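Local atomic coordinates of fructose-bisphosphate aldolase class I (Thermoproteus tenax, PDB entry 1W8S), a protein that is a class I aldolase of the DeoC/LacD family, an enzyme built on the TIM-barrel fold. Residues V59-I64 / V93-V98; P74-L79 / P140-S145; R232-R237 / K242-L247. The protein carries 2 engineered substitutions. One frame throughout, in Å; residues are numbered along the deposited sequence.

In the fold
Following the chain from the N terminus, 59-64 leaves barrel strand 57-60 and starts helix 62-68; interaction 1 closes when 93-98 comes back to it. Before that closure, the chain lays down strand 75-81, whose segment 74-79 waits for 140-145, two strands along in the barrel, in interaction 2. The two loops therefore cross, and they touch: F60 O faces K78 N and N95 N faces L79 O, both probable backbone hydrogen bonds. Interaction 3 follows in series, about 25 Å and 21 Å centre to centre from the other two. It spans only four intervening residues, setting helix 232-235, just after the last barrel strand, against the C-terminal helix 240-253.

Interaction 1: residues V59-I64 / V93-V98; sequences VFQRGI and VANCSV
The N95 carbonyl oxygen receives a nearly straight hydrogen bond from R62 NH1, 2.9 Å from NH1 to O with an N-H...O angle of 164°. NH1 comes in on a lone pair, and the oxygen lies at the edge of the guanidinium, in its plane. The rest of the arginine runs antiparallel alongside the N95 side chain, with R62 CG 3.4 Å from N95 OD1. R62 gets there from a cramped start: CG sits between the backbone N and the carbonyl carbon (chi1 67°), and a bend at chi3 then swings the guanidinium to the backbone of 93-98.

C96 comes over one guanidinium face. With its SG turned anti to the backbone N, the sulfur stands above the plane, offset toward the rim, and C96 SG also touches R62 CB at 3.9 Å. A water ties the start of the helix in as well: R62 N donates to it at 2.7 Å, and it lies 2.6 Å from N95 OD1, to which it probably donates.

The contact joins the top of barrel strand 57-60, where helix 62-68 begins, to the loop leading from strand 93-94 into helix 98-103. N95 N pairs with L79 O of strand 75-81, which fixes the residue that supplies the acceptor. R62 NH2 makes a salt bridge to E100, whose other carboxylate oxygen bonds S97 OG; K131 of the second subunit packs on the same arginine. A buried guanidinium shared between a carbonyl and a carboxylate is probably kept charged, and with two directions of pull its rotation should be well fixed.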
loop_
_atom_site.group_PDB
_atom_site.type_symbol
_atom_site.label_atom_id
_atom_site.label_comp_id
_atom_site.label_asym_id
_atom_site.label_seq_id
_atom_site.Cartn_x
_atom_site.Cartn_y
_atom_site.Cartn_z
ATOM N N VAL E 59 30.778 -4.863 -0.629
ATOM C CA VAL E 59 29.339 -4.632 -0.610
ATOM C C VAL E 59 29.049 -3.530 -1.645
ATOM O O VAL E 59 29.562 -2.417 -1.504
ATOM C CB VAL E 59 28.878 -4.152 0.771
ATOM C CG1 VAL E 59 27.385 -3.931 0.808
ATOM C CG2 VAL E 59 29.283 -5.142 1.851
ATOM N N PHE E 60 28.274 -3.846 -2.682
ATOM C CA PHE E 60 27.893 -2.884 -3.727
ATOM C C PHE E 60 26.352 -2.823 -3.828
ATOM O O PHE E 60 25.685 -3.829 -3.626
ATOM C CB PHE E 60 28.360 -3.330 -5.117
ATOM C CG PHE E 60 29.856 -3.219 -5.398
ATOM C CD1 PHE E 60 30.738 -2.528 -4.569
ATOM C CD2 PHE E 60 30.356 -3.779 -6.572
ATOM C CE1 PHE E 60 32.070 -2.452 -4.881
ATOM C CE2 PHE E 60 31.685 -3.692 -6.904
ATOM C CZ PHE E 60 32.551 -3.028 -6.055
ATOM N N GLN E 61 25.830 -1.654 -4.195
ATOM C CA GLN E 61 24.450 -1.534 -4.715
ATOM C C GLN E 61 24.428 -2.075 -6.135
ATOM O O GLN E 61 25.461 -2.213 -6.790
ATOM C CB GLN E 61 23.981 -0.078 -4.731
ATOM C CG GLN E 61 24.061 0.664 -3.425
ATOM C CD GLN E 61 22.918 0.373 -2.501
ATOM O OE1 GLN E 61 21.846 -0.109 -2.926
ATOM N NE2 GLN E 61 23.119 0.691 -1.230
ATOM N N ARG E 62 23.232 -2.359 -6.628
ATOM C CA ARG E 62 23.045 -3.004 -7.915
ATOM C C ARG E 62 23.674 -2.291 -9.093
ATOM O O ARG E 62 24.157 -2.939 -9.984
ATOM C CB ARG E 62 21.562 -3.194 -8.215
ATOM C CG ARG E 62 20.773 -1.878 -8.448
ATOM C CD ARG E 62 19.366 -2.081 -9.043
ATOM N NE ARG E 62 19.414 -2.946 -10.227
ATOM C CZ ARG E 62 18.423 -3.760 -10.588
ATOM N NH1 ARG E 62 17.273 -3.772 -9.918
ATOM N NH2 ARG E 62 18.559 -4.538 -11.642
ATOM N N GLY E 63 23.717 -0.975 -9.074
ATOM C CA GLY E 63 24.209 -0.228 -10.233
ATOM C C GLY E 63 25.726 -0.341 -10.362
ATOM O O GLY E 63 26.265 -0.461 -11.452
ATOM N N ILE E 64 26.410 -0.252 -9.223
ATOM C CA ILE E 64 27.838 -0.457 -9.165
ATOM C C ILE E 64 28.193 -1.902 -9.484
ATOM O O ILE E 64 29.148 -2.154 -10.192
ATOM C CB ILE E 64 28.406 -0.075 -7.760
ATOM C CG1 ILE E 64 28.084 1.374 -7.388
ATOM C CG2 ILE E 64 29.905 -0.368 -7.672
ATOM C CD1 ILE E 64 28.665 2.388 -8.243
ATOM N N VAL E 93 14.014 0.858 1.164
ATOM C CA VAL E 93 13.326 -0.203 0.426
ATOM C C VAL E 93 14.221 -0.815 -0.651
ATOM O O VAL E 93 15.160 -0.193 -1.132
ATOM C CB VAL E 93 12.025 0.288 -0.231
ATOM C CG1 VAL E 93 11.070 0.820 0.779
ATOM C CG2 VAL E 93 12.305 1.311 -1.261
ATOM N N ALA E 94 13.896 -2.041 -1.031
ATOM C CA ALA E 94 14.678 -2.756 -2.012
ATOM C C ALA E 94 14.604 -2.081 -3.350
ATOM O O ALA E 94 13.528 -1.678 -3.795
ATOM C CB ALA E 94 14.177 -4.208 -2.135
ATOM N N ASN E 95 15.752 -1.917 -3.986
ATOM C CA ASN E 95 15.812 -1.449 -5.370
ATOM C C ASN E 95 16.253 -2.566 -6.317
ATOM O O ASN E 95 16.498 -2.324 -7.518
ATOM C CB ASN E 95 16.760 -0.246 -5.518
ATOM C CG ASN E 95 18.144 -0.536 -5.064
ATOM O OD1 ASN E 95 18.862 -1.315 -5.691
ATOM N ND2 ASN E 95 18.548 0.089 -3.968
ATOM N N CYS E 96 16.381 -3.764 -5.771
ATOM C CA CYS E 96 16.886 -4.958 -6.461
ATOM C C CYS E 96 16.280 -6.176 -5.816
ATOM O O CYS E 96 16.067 -6.174 -4.594
ATOM C CB CYS E 96 18.406 -5.031 -6.313
ATOM S SG CYS E 96 19.259 -6.232 -7.366
ATOM N N SER E 97 16.047 -7.222 -6.614
ATOM C CA SER E 97 15.581 -8.524 -6.124
ATOM C C SER E 97 16.750 -9.440 -5.896
ATOM O O SER E 97 17.859 -9.221 -6.443
ATOM C CB SER E 97 14.663 -9.198 -7.127
ATOM O OG SER E 97 15.280 -9.432 -8.367
ATOM N N VAL E 98 16.524 -10.481 -5.111
ATOM C CA VAL E 98 17.525 -11.511 -4.926
ATOM C C VAL E 98 17.827 -12.186 -6.243
ATOM O O VAL E 98 18.971 -12.504 -6.519
ATOM C CB VAL E 98 17.039 -12.548 -3.900
ATOM C CG1 VAL E 98 17.927 -13.771 -3.885
ATOM C CG2 VAL E 98 16.945 -11.885 -2.524
HETATM O O HOH W 1 21.123 -2.374 -4.917
#

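Interaction 2: residues P74-L79 / P140-S145; sequences PLILKL and PLVVES. Engineered in segment 140-145: E144 (natural residue Trp).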
loop_
_atom_site.group_PDB
_atom_site.type_symbol
_atom_site.label_atom_id
_atom_site.label_comp_id
_atom_site.label_asym_id
_atom_site.label_seq_id
_atom_site.Cartn_x
_atom_site.Cartn_y
_atom_site.Cartn_z
ATOM N N PRO E 74 34.562 -11.847 -3.772
ATOM C CA PRO E 74 33.136 -12.115 -3.526
ATOM C C PRO E 74 32.289 -10.861 -3.259
ATOM O O PRO E 74 32.720 -9.906 -2.618
ATOM C CB PRO E 74 33.151 -13.018 -2.303
ATOM C CG PRO E 74 34.498 -13.676 -2.309
ATOM C CD PRO E 74 35.439 -12.705 -2.950
ATOM N N LEU E 75 31.069 -10.877 -3.769
ATOM C CA LEU E 75 30.194 -9.714 -3.746
ATOM C C LEU E 75 28.988 -9.969 -2.838
ATOM O O LEU E 75 28.355 -10.998 -2.950
ATOM C CB LEU E 75 29.713 -9.431 -5.159
ATOM C CG LEU E 75 28.524 -8.495 -5.329
ATOM C CD1 LEU E 75 28.879 -7.098 -4.899
ATOM C CD2 LEU E 75 28.059 -8.524 -6.776
ATOM N N ILE E 76 28.709 -9.002 -1.960
ATOM C CA ILE E 76 27.480 -8.901 -1.211
ATOM C C ILE E 76 26.713 -7.769 -1.874
ATOM O O ILE E 76 27.182 -6.626 -1.906
ATOM C CB ILE E 76 27.753 -8.594 0.245
ATOM C CG1 ILE E 76 28.666 -9.667 0.840
ATOM C CG2 ILE E 76 26.441 -8.496 1.032
ATOM C CD1 ILE E 76 28.994 -9.465 2.321
ATOM N N LEU E 77 25.574 -8.104 -2.471
ATOM C CA LEU E 77 24.694 -7.124 -3.118
ATOM C C LEU E 77 23.743 -6.541 -2.075
ATOM O O LEU E 77 22.894 -7.237 -1.491
ATOM C CB LEU E 77 23.956 -7.767 -4.265
ATOM C CG LEU E 77 23.326 -6.961 -5.382
ATOM C CD1 LEU E 77 22.585 -5.769 -4.888
ATOM C CD2 LEU E 77 24.407 -6.527 -6.327
ATOM N N LYS E 78 23.966 -5.264 -1.772
ATOM C CA LYS E 78 23.150 -4.482 -0.865
ATOM C C LYS E 78 21.854 -4.120 -1.581
ATOM O O LYS E 78 21.881 -3.361 -2.554
ATOM C CB LYS E 78 23.905 -3.192 -0.524
ATOM C CG LYS E 78 23.169 -2.224 0.391
ATOM C CD LYS E 78 22.666 -2.915 1.586
ATOM C CE LYS E 78 22.140 -1.940 2.654
ATOM N NZ LYS E 78 21.573 -0.722 2.126
ATOM N N LEU E 79 20.747 -4.714 -1.152
ATOM C CA LEU E 79 19.498 -4.679 -1.930
ATOM C C LEU E 79 18.700 -3.398 -1.759
ATOM O O LEU E 79 18.022 -2.987 -2.691
ATOM C CB LEU E 79 18.567 -5.863 -1.608
ATOM C CG LEU E 79 19.151 -7.242 -1.879
ATOM C CD1 LEU E 79 18.313 -8.262 -1.140
ATOM C CD2 LEU E 79 19.150 -7.530 -3.346
ATOM N N PRO E 140 23.237 -16.487 1.086
ATOM C CA PRO E 140 23.160 -15.999 2.467
ATOM C C PRO E 140 22.645 -14.573 2.571
ATOM O O PRO E 140 22.974 -13.771 1.742
ATOM C CB PRO E 140 24.608 -16.064 2.943
ATOM C CG PRO E 140 25.233 -17.102 2.075
ATOM C CD PRO E 140 24.593 -16.953 0.746
ATOM N N LEU E 141 21.823 -14.306 3.589
ATOM C CA LEU E 141 21.294 -12.996 3.894
ATOM C C LEU E 141 22.055 -12.364 5.031
ATOM O O LEU E 141 22.124 -12.939 6.122
ATOM C CB LEU E 141 19.827 -13.140 4.282
ATOM C CG LEU E 141 19.102 -11.909 4.790
ATOM C CD1 LEU E 141 19.036 -10.869 3.704
ATOM C CD2 LEU E 141 17.718 -12.339 5.317
ATOM N N VAL E 142 22.619 -11.188 4.766
ATOM C CA VAL E 142 23.269 -10.363 5.786
ATOM C C VAL E 142 22.297 -9.255 6.137
ATOM O O VAL E 142 21.936 -8.446 5.259
ATOM C CB VAL E 142 24.604 -9.744 5.292
ATOM C CG1 VAL E 142 25.330 -9.011 6.486
ATOM C CG2 VAL E 142 25.468 -10.774 4.636
ATOM N N VAL E 143 21.832 -9.240 7.383
ATOM C CA VAL E 143 20.945 -8.195 7.837
ATOM C C VAL E 143 21.819 -7.175 8.547
ATOM O O VAL E 143 22.554 -7.512 9.493
ATOM C CB VAL E 143 19.889 -8.702 8.798
ATOM C CG1 VAL E 143 19.075 -7.529 9.451
ATOM C CG2 VAL E 143 18.987 -9.744 8.112
ATOM N N GLU E 144 21.700 -5.945 8.083
ATOM C CA GLU E 144 22.381 -4.771 8.624
ATOM C C GLU E 144 21.363 -4.121 9.549
ATOM O O GLU E 144 20.393 -3.543 9.096
ATOM C CB GLU E 144 22.827 -3.883 7.439
ATOM C CG GLU E 144 23.299 -4.768 6.268
ATOM C CD GLU E 144 23.658 -4.057 4.960
ATOM O OE1 GLU E 144 24.769 -4.330 4.383
ATOM O OE2 GLU E 144 22.787 -3.287 4.460
ATOM N N SER E 145 21.547 -4.310 10.853
ATOM C CA SER E 145 20.536 -3.972 11.848
ATOM C C SER E 145 20.969 -2.742 12.614
ATOM O O SER E 145 21.893 -2.819 13.471
ATOM C CB SER E 145 20.369 -5.144 12.807
ATOM O OG SER E 145 19.230 -4.976 13.654
#
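I76 and V142 pack methyl to methyl at the apolar end of the contact, while K78 and E144, two residues further along each strand, meet less certainly, with only a long salt bridge between them. At the packed end the touch is between I76 CG2 and V142 CG2, 4.4 Å apart. Two torsions aim these branches: I76 CG2 stands anti to its own backbone N, and V142 CG2 anti to its carbonyl carbon, because CG1 takes the place opposite the nitrogen (chi1 -173°). The CA atoms of I76 and V142 are still 8.3 Å apart, and no backbone hydrogen bond links the segments.

That spacing is what a TIM barrel gives. Strand 108-113 runs between 75-81 and 141-145, parallel to both, so alternate residues I76, K78, V142 and E144 meet inside the barrel rather than along a shared strand edge. Helix 4-12 closes over the apolar layer, with F12 on I76 and F8 on V142.

The polar end faces the ligand pocket, the nearest atoms of the E144 side chain and the bound FBP being about 5 Å apart. E144 is an engineered residue, Trp in the natural sequence, and its chain reaches out extended beyond CG to cross that of K78 obliquely. K78 bends at chi2 and chi4 on its way. K78 NZ is 3.7 Å from E144 OE2, and even that long salt bridge is uncertain because the modelled OE2 sits implausibly close to the lysine carbons. Each has a stronger partner outside the two segments: K78 NZ donates to N80 O, and E144 OE2 hydrogen-bonds T112 OG1, though the doubt over OE2 extends to this bond; K177 is only a weak, long ion pair for OE1.

Interaction 3: residues R232-R237 / K242-L247; sequences RNVWQR and KFARAL. With FBP (1,6-di-O-phosphono-beta-D-fructofuranose), chain O.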
loop_
_atom_site.group_PDB
_atom_site.type_symbol
_atom_site.label_atom_id
_atom_site.label_comp_id
_atom_site.label_asym_id
_atom_site.label_seq_id
_atom_site.Cartn_x
_atom_site.Cartn_y
_atom_site.Cartn_z
ATOM N N ARG E 232 34.683 3.728 5.266
ATOM C CA ARG E 232 35.398 5.000 5.401
ATOM C C ARG E 232 36.763 4.866 6.047
ATOM O O ARG E 232 37.725 5.492 5.608
ATOM C CB ARG E 232 34.552 6.009 6.184
ATOM C CG ARG E 232 33.277 6.434 5.425
ATOM C CD ARG E 232 32.299 7.196 6.295
ATOM N NE ARG E 232 31.482 6.224 7.008
ATOM C CZ ARG E 232 30.506 6.527 7.812
ATOM N NH1 ARG E 232 30.179 7.788 8.020
ATOM N NH2 ARG E 232 29.843 5.554 8.413
ATOM N N ASN E 233 36.869 4.048 7.095
ATOM C CA ASN E 233 38.157 3.915 7.801
ATOM C C ASN E 233 39.242 3.215 6.976
ATOM O O ASN E 233 40.401 3.201 7.377
ATOM C CB ASN E 233 37.981 3.221 9.147
ATOM C CG ASN E 233 37.624 4.181 10.233
ATOM O OD1 ASN E 233 38.465 4.995 10.651
ATOM N ND2 ASN E 233 36.364 4.169 10.647
ATOM N N VAL E 234 38.872 2.645 5.834
ATOM C CA VAL E 234 39.835 2.244 4.824
ATOM C C VAL E 234 39.898 3.277 3.680
ATOM O O VAL E 234 40.912 3.924 3.509
ATOM C CB VAL E 234 39.572 0.802 4.306
ATOM C CG1 VAL E 234 40.490 0.447 3.138
ATOM C CG2 VAL E 234 39.804 -0.196 5.443
ATOM N N TRP E 235 38.834 3.444 2.898
ATOM C CA TRP E 235 38.979 4.219 1.649
ATOM C C TRP E 235 38.891 5.731 1.754
ATOM O O TRP E 235 39.184 6.417 0.772
ATOM C CB TRP E 235 38.102 3.685 0.514
ATOM C CG TRP E 235 36.696 3.481 0.841
ATOM C CD1 TRP E 235 36.046 2.293 0.966
ATOM C CD2 TRP E 235 35.718 4.494 1.051
ATOM N NE1 TRP E 235 34.717 2.504 1.257
ATOM C CE2 TRP E 235 34.490 3.850 1.307
ATOM C CE3 TRP E 235 35.750 5.892 1.067
ATOM C CZ2 TRP E 235 33.334 4.546 1.595
ATOM C CZ3 TRP E 235 34.572 6.573 1.316
ATOM C CH2 TRP E 235 33.405 5.909 1.593
ATOM N N GLN E 236 38.539 6.270 2.921
ATOM C CA GLN E 236 38.709 7.721 3.137
ATOM C C GLN E 236 40.145 8.094 3.523
ATOM O O GLN E 236 40.429 9.281 3.704
ATOM C CB GLN E 236 37.766 8.282 4.209
ATOM C CG GLN E 236 36.360 8.558 3.735
ATOM C CD GLN E 236 35.567 9.461 4.697
ATOM O OE1 GLN E 236 35.537 9.232 5.910
ATOM N NE2 GLN E 236 34.911 10.469 4.139
ATOM N N ARG E 237 41.028 7.100 3.678
ATOM C CA ARG E 237 42.447 7.349 3.957
ATOM C C ARG E 237 43.281 7.375 2.685
ATOM O O ARG E 237 43.115 6.538 1.818
ATOM C CB ARG E 237 43.000 6.289 4.899
ATOM C CG ARG E 237 42.218 6.199 6.169
ATOM C CD ARG E 237 42.759 5.199 7.160
ATOM N NE ARG E 237 41.972 5.197 8.402
ATOM C CZ ARG E 237 41.993 6.174 9.291
ATOM N NH1 ARG E 237 42.766 7.227 9.103
ATOM N NH2 ARG E 237 41.233 6.102 10.384
ATOM N N LYS E 242 47.943 0.583 2.735
ATOM C CA LYS E 242 48.805 0.318 3.898
ATOM C C LYS E 242 47.974 -0.019 5.135
ATOM O O LYS E 242 48.199 -1.026 5.796
ATOM C CB LYS E 242 49.713 1.520 4.198
ATOM C CG LYS E 242 50.762 1.274 5.300
ATOM C CD LYS E 242 51.684 2.489 5.525
ATOM C CE LYS E 242 52.823 2.152 6.491
ATOM N NZ LYS E 242 54.138 1.982 5.791
ATOM N N PHE E 243 46.978 0.815 5.410
ATOM C CA PHE E 243 46.133 0.606 6.568
ATOM C C PHE E 243 45.247 -0.623 6.424
ATOM O O PHE E 243 45.032 -1.353 7.388
ATOM C CB PHE E 243 45.296 1.844 6.861
ATOM C CG PHE E 243 44.551 1.757 8.147
ATOM C CD1 PHE E 243 45.223 1.475 9.335
ATOM C CD2 PHE E 243 43.189 1.933 8.183
ATOM C CE1 PHE E 243 44.532 1.377 10.518
ATOM C CE2 PHE E 243 42.500 1.844 9.367
ATOM C CZ PHE E 243 43.179 1.565 10.537
ATOM N N ALA E 244 44.757 -0.875 5.218
ATOM C CA ALA E 244 43.941 -2.064 4.944
ATOM C C ALA E 244 44.735 -3.339 5.250
ATOM O O ALA E 244 44.245 -4.239 5.910
ATOM C CB ALA E 244 43.462 -2.065 3.497
ATOM N N ARG E 245 45.979 -3.379 4.812
ATOM C CA ARG E 245 46.854 -4.521 5.099
ATOM C C ARG E 245 47.125 -4.664 6.606
ATOM O O ARG E 245 47.197 -5.772 7.112
ATOM C CB ARG E 245 48.166 -4.399 4.328
ATOM C CG ARG E 245 47.987 -4.427 2.800
ATOM C CD ARG E 245 49.059 -5.182 2.045
ATOM N NE ARG E 245 49.654 -4.423 0.941
ATOM C CZ ARG E 245 49.710 -4.801 -0.352
ATOM N NH1 ARG E 245 49.174 -5.936 -0.780
ATOM N NH2 ARG E 245 50.315 -4.016 -1.235
ATOM N N ALA E 246 47.256 -3.549 7.320
ATOM C CA ALA E 246 47.384 -3.602 8.782
ATOM C C ALA E 246 46.141 -4.230 9.428
ATOM O O ALA E 246 46.248 -5.000 10.361
ATOM C CB ALA E 246 47.640 -2.215 9.354
ATOM N N LEU E 247 44.961 -3.908 8.908
ATOM C CA LEU E 247 43.713 -4.487 9.399
ATOM C C LEU E 247 43.634 -5.970 9.109
ATOM O O LEU E 247 43.160 -6.722 9.936
ATOM C CB LEU E 247 42.507 -3.796 8.748
ATOM C CG LEU E 247 42.189 -2.411 9.290
ATOM C CD1 LEU E 247 41.235 -1.655 8.354
ATOM C CD2 LEU E 247 41.588 -2.518 10.667
HETATM P P1 FBP O . 31.580 2.384 7.230
HETATM O O1P FBP O . 32.049 3.488 6.365
HETATM O O2P FBP O . 32.704 1.485 7.829
HETATM O O3P FBP O . 30.719 2.851 8.409
HETATM O O1 FBP O . 30.693 1.439 6.303
HETATM C C1 FBP O . 29.983 0.345 6.843
HETATM C C2 FBP O . 28.478 0.641 6.775
HETATM O O2 FBP O . 27.736 -0.433 7.395
HETATM C C3 FBP O . 27.949 0.862 5.351
HETATM O O3 FBP O . 27.732 -0.324 4.602
HETATM C C4 FBP O . 26.664 1.636 5.643
HETATM O O4 FBP O . 26.178 2.425 4.571
HETATM C C5 FBP O . 27.110 2.536 6.787
HETATM O O5 FBP O . 28.145 1.830 7.493
HETATM C C6 FBP O . 25.934 2.867 7.698
HETATM O O6 FBP O . 26.406 3.620 8.801
HETATM P P2 FBP O . 25.781 5.071 9.152
HETATM O O4P FBP O . 26.925 5.920 9.652
HETATM O O5P FBP O . 25.065 5.633 7.922
HETATM O O6P FBP O . 24.836 4.970 10.363
#
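The phosphate site at the start of helix 232-235 rests on helix 240-253, N233, V234 and R237 meeting F243, A244 and L247. R232, first residue of the short helix, grips FBP with four hydrogen bonds: its N and NE converge on O1P, each at 2.9 Å, while NH2 reaches O3P of the same phosphate at 2.8 Å and O4P of the other. A bend at chi3 turns the guanidinium so that the first phosphate lies at its edge.

A short helix after the last barrel strand, offering backbone N-H to a phosphate, is the classical TIM-barrel phosphate-binding site; G204 N, also bonded to FBP, comes from the loop after strand 199-202. Behind it, R237 holds N233 side-on, NE to the backbone O at 2.7 Å and NH2 to OD1 at 3.0 Å, both rather bent. That OD1 also accepts from T207 N.

F243 brings its ring edge to the same N233 O, CD2 3.2 Å away, and R237 CD lies against CD2 obliquely. V234 forks over the second helix: CG1 touches A244 CB, and CG2 meets L247 CD1 at 3.6 Å.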